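Local coordinates for methyl-CpG-binding domain protein 1 (Homo sapiens, PDB 5W9Q) that represses transcription at methylated CpG islands, recruiting silencing factors, and binds unmethylated CpG DNA through its third CXXC-type zinc finger, at residues D26-K31 against Q42-R47. Residues are numbered along the deposited sequence; the frame is centred on the assembly and turned at random.
Sequences DFCCDK and QKCRWR. With ZN (zinc ion), chain G; nucleotides of chain C.
Helix 26-30 of this CXXC zinc finger packs against the irregular chain 42-47, ending in a 3-10 turn, the nearest CA atoms, those of C28 and C44, lying 5.3 Å apart. Thiolates suit that crossing: C28 SG and C44 SG bind one zinc, C22 and C25 completing its four-cysteine site. The flat, apolar ring of F27 is sandwiched. Q42 CB sits over the middle of one face, a CH-pi contact 3.6 Å from the centroid; across the other the R45 guanidinium lies flat, planes 15° apart, in a cation-pi stack. A bend at chi2 (-74°) lays the guanidinium over the ring, where D26 holds it side-on: NE reaches OD1 and NH2 reaches OD2, each N-H meeting the syn lone pair of its carboxylate oxygen nearly straight, both groups almost coplanar. An alanine in place of R45 would remove this double salt bridge and would probably leave D26 and one face of F27 poorly held. At the DNA, K31, long and cationic, bends at chi4 to bring NZ to phosphate oxygen OP2 of DA5 in chain C, while Q42 bends at chi2 (-58°) so that NE2 donates a hydrogen bond to guanine O6 of DG7 in chain C, 2.8 Å away.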
loop_
_atom_site.group_PDB
_atom_site.type_symbol
_atom_site.label_atom_id
_atom_site.label_comp_id
_atom_site.label_asym_id
_atom_site.label_seq_id
_atom_site.Cartn_x
_atom_site.Cartn_y
_atom_site.Cartn_z
ATOM N N ASP A 26 4.291 -0.345 -7.928
ATOM C CA ASP A 26 4.214 -1.777 -8.362
ATOM C C ASP A 26 2.884 -2.483 -7.813
ATOM O O ASP A 26 2.205 -3.161 -8.543
ATOM C CB ASP A 26 5.492 -2.526 -8.011
ATOM C CG ASP A 26 5.816 -2.515 -6.540
ATOM O OD1 ASP A 26 5.261 -1.762 -5.705
ATOM O OD2 ASP A 26 6.669 -3.272 -6.176
ATOM N N PHE A 27 2.540 -2.221 -6.555
ATOM C CA PHE A 27 1.359 -2.799 -5.939
ATOM C C PHE A 27 0.030 -2.308 -6.554
ATOM O O PHE A 27 -0.941 -3.102 -6.736
ATOM C CB PHE A 27 1.398 -2.581 -4.399
ATOM C CG PHE A 27 2.587 -3.268 -3.669
ATOM C CD1 PHE A 27 3.187 -4.405 -4.158
ATOM C CD2 PHE A 27 3.077 -2.742 -2.466
ATOM C CE1 PHE A 27 4.217 -5.018 -3.476
ATOM C CE2 PHE A 27 4.108 -3.355 -1.763
ATOM C CZ PHE A 27 4.691 -4.485 -2.276
ATOM N N CYS A 28 -0.032 -1.010 -6.920
ATOM C CA CYS A 28 -1.221 -0.454 -7.570
ATOM C C CYS A 28 -1.385 -1.046 -8.944
ATOM O O CYS A 28 -2.460 -1.615 -9.253
ATOM C CB CYS A 28 -1.198 1.108 -7.653
ATOM S SG CYS A 28 -1.693 1.871 -6.119
ATOM N N CYS A 29 -0.350 -0.892 -9.767
ATOM C CA CYS A 29 -0.330 -1.512 -11.118
ATOM C C CYS A 29 -0.725 -2.984 -11.150
ATOM O O CYS A 29 -1.283 -3.436 -12.118
ATOM C CB CYS A 29 1.049 -1.384 -11.743
ATOM S SG CYS A 29 1.292 0.340 -12.162
ATOM N N ASP A 30 -0.397 -3.704 -10.092
ATOM C CA ASP A 30 -0.768 -5.108 -9.960
ATOM C C ASP A 30 -2.276 -5.342 -9.664
ATOM O O ASP A 30 -2.770 -6.419 -9.897
ATOM C CB ASP A 30 0.119 -5.745 -8.879
ATOM C CG ASP A 30 -0.289 -7.139 -8.539
ATOM O OD1 ASP A 30 0.027 -8.045 -9.314
ATOM O OD2 ASP A 30 -0.953 -7.324 -7.499
ATOM N N LYS A 31 -2.973 -4.344 -9.088
ATOM C CA LYS A 31 -4.413 -4.454 -8.800
ATOM C C LYS A 31 -5.203 -4.660 -10.072
ATOM O O LYS A 31 -4.965 -3.984 -11.061
ATOM C CB LYS A 31 -4.937 -3.218 -8.028
ATOM C CG LYS A 31 -4.293 -3.066 -6.645
ATOM C CD LYS A 31 -4.782 -1.802 -5.896
ATOM C CE LYS A 31 -4.514 -1.821 -4.403
ATOM N NZ LYS A 31 -5.338 -2.955 -3.832
ATOM N N GLN A 42 -1.004 -6.468 -2.556
ATOM C CA GLN A 42 -0.629 -5.597 -1.465
ATOM C C GLN A 42 -1.237 -4.226 -1.715
ATOM O O GLN A 42 -1.582 -3.828 -2.871
ATOM C CB GLN A 42 0.884 -5.487 -1.395
ATOM C CG GLN A 42 1.647 -6.831 -1.253
ATOM C CD GLN A 42 1.277 -7.671 -0.043
ATOM O OE1 GLN A 42 0.720 -7.181 0.931
ATOM N NE2 GLN A 42 1.600 -9.016 -0.123
ATOM N N LYS A 43 -1.384 -3.471 -0.646
ATOM C CA LYS A 43 -1.866 -2.119 -0.818
ATOM C C LYS A 43 -0.810 -1.202 -1.387
ATOM O O LYS A 43 0.362 -1.504 -1.342
ATOM C CB LYS A 43 -2.519 -1.563 0.426
ATOM C CG LYS A 43 -1.734 -1.481 1.655
ATOM C CD LYS A 43 -2.486 -0.515 2.629
ATOM C CE LYS A 43 -2.182 -0.839 4.043
ATOM N NZ LYS A 43 -2.821 0.170 4.916
ATOM N N CYS A 44 -1.293 -0.067 -1.943
ATOM C CA CYS A 44 -0.433 0.955 -2.570
ATOM C C CYS A 44 0.823 1.128 -1.732
ATOM O O CYS A 44 0.719 1.291 -0.475
ATOM C CB CYS A 44 -1.197 2.291 -2.545
ATOM S SG CYS A 44 -0.264 3.569 -3.311
ATOM N N ARG A 45 1.970 1.131 -2.363
ATOM C CA ARG A 45 3.249 1.415 -1.639
ATOM C C ARG A 45 3.166 2.677 -0.727
ATOM O O ARG A 45 3.716 2.698 0.415
ATOM C CB ARG A 45 4.351 1.691 -2.617
ATOM C CG ARG A 45 4.902 0.500 -3.320
ATOM C CD ARG A 45 5.784 -0.338 -2.409
ATOM N NE ARG A 45 6.339 -1.462 -3.167
ATOM C CZ ARG A 45 7.184 -2.368 -2.704
ATOM N NH1 ARG A 45 7.599 -2.363 -1.428
ATOM N NH2 ARG A 45 7.610 -3.316 -3.538
ATOM N N TRP A 46 2.498 3.695 -1.256
ATOM C CA TRP A 46 2.373 5.050 -0.568
ATOM C C TRP A 46 1.268 5.084 0.529
ATOM O O TRP A 46 1.131 6.095 1.225
ATOM C CB TRP A 46 2.142 6.132 -1.622
ATOM C CG TRP A 46 3.266 6.151 -2.520
ATOM C CD1 TRP A 46 3.310 5.736 -3.820
ATOM C CD2 TRP A 46 4.591 6.531 -2.170
ATOM N NE1 TRP A 46 4.573 5.803 -4.287
ATOM C CE2 TRP A 46 5.398 6.292 -3.303
ATOM C CE3 TRP A 46 5.180 7.042 -0.997
ATOM C CZ2 TRP A 46 6.790 6.612 -3.328
ATOM C CZ3 TRP A 46 6.592 7.371 -1.013
ATOM C CH2 TRP A 46 7.357 7.130 -2.166
ATOM N N ARG A 47 0.514 3.963 0.694
ATOM C CA ARG A 47 -0.420 3.763 1.775
ATOM C C ARG A 47 0.032 2.724 2.794
ATOM O O ARG A 47 -0.717 2.369 3.692
ATOM C CB ARG A 47 -1.801 3.437 1.202
ATOM C CG ARG A 47 -2.277 4.436 0.129
ATOM C CD ARG A 47 -3.625 4.054 -0.471
ATOM N NE ARG A 47 -4.708 4.529 0.347
ATOM C CZ ARG A 47 -6.017 4.388 0.095
ATOM N NH1 ARG A 47 -6.924 4.959 0.921
ATOM N NH2 ARG A 47 -6.445 3.760 -0.981
HETATM ZN ZN ZN G . 0.261 2.966 -5.450
ATOM P P DA C 5 -6.441 -2.485 0.072
ATOM O OP1 DA C 5 -6.570 -1.392 1.033
ATOM O OP2 DA C 5 -5.830 -2.206 -1.269
ATOM O "O5'" DA C 5 -5.671 -3.653 0.847
ATOM C "C5'" DA C 5 -6.084 -4.022 2.177
ATOM C "C4'" DA C 5 -5.401 -5.306 2.586
ATOM O "O4'" DA C 5 -5.897 -6.409 1.759
ATOM C "C3'" DA C 5 -3.878 -5.284 2.382
ATOM O "O3'" DA C 5 -3.121 -5.953 3.399
ATOM C "C2'" DA C 5 -3.689 -6.101 1.123
ATOM C "C1'" DA C 5 -4.764 -7.155 1.379
ATOM N N9 DA C 5 -5.122 -8.028 0.275
ATOM C C8 DA C 5 -5.109 -7.811 -1.077
ATOM N N7 DA C 5 -5.465 -8.864 -1.786
ATOM C C5 DA C 5 -5.726 -9.835 -0.828
ATOM C C6 DA C 5 -6.154 -11.180 -0.927
ATOM N N6 DA C 5 -6.382 -11.798 -2.084
ATOM N N1 DA C 5 -6.282 -11.886 0.221
ATOM C C2 DA C 5 -6.011 -11.273 1.383
ATOM N N3 DA C 5 -5.630 -10.009 1.604
ATOM C C4 DA C 5 -5.517 -9.337 0.443
ATOM P P DG C 7 -2.032 -9.868 9.466
ATOM O OP1 DG C 7 -2.812 -10.187 10.674
ATOM O OP2 DG C 7 -0.891 -8.895 9.536
ATOM O "O5'" DG C 7 -1.418 -11.185 8.873
ATOM C "C5'" DG C 7 -2.256 -12.324 8.843
ATOM C "C4'" DG C 7 -1.466 -13.492 8.339
ATOM O "O4'" DG C 7 -1.253 -13.340 6.919
ATOM C "C3'" DG C 7 -0.084 -13.643 8.970
ATOM O "O3'" DG C 7 0.024 -15.050 9.073
ATOM C "C2'" DG C 7 0.857 -13.112 7.899
ATOM C "C1'" DG C 7 0.126 -13.520 6.633
ATOM N N9 DG C 7 0.404 -12.752 5.439
ATOM C C8 DG C 7 0.645 -11.401 5.360
ATOM N N7 DG C 7 0.771 -10.975 4.134
ATOM C C5 DG C 7 0.566 -12.110 3.353
ATOM C C6 DG C 7 0.623 -12.280 1.949
ATOM O O6 DG C 7 0.828 -11.429 1.075
ATOM N N1 DG C 7 0.364 -13.603 1.579
ATOM C C2 DG C 7 0.133 -14.634 2.456
ATOM N N2 DG C 7 -0.091 -15.845 1.904
ATOM N N3 DG C 7 0.102 -14.490 3.766
ATOM C C4 DG C 7 0.330 -13.212 4.145
HETATM O O HOH W 1 -4.007 -5.371 -3.451
#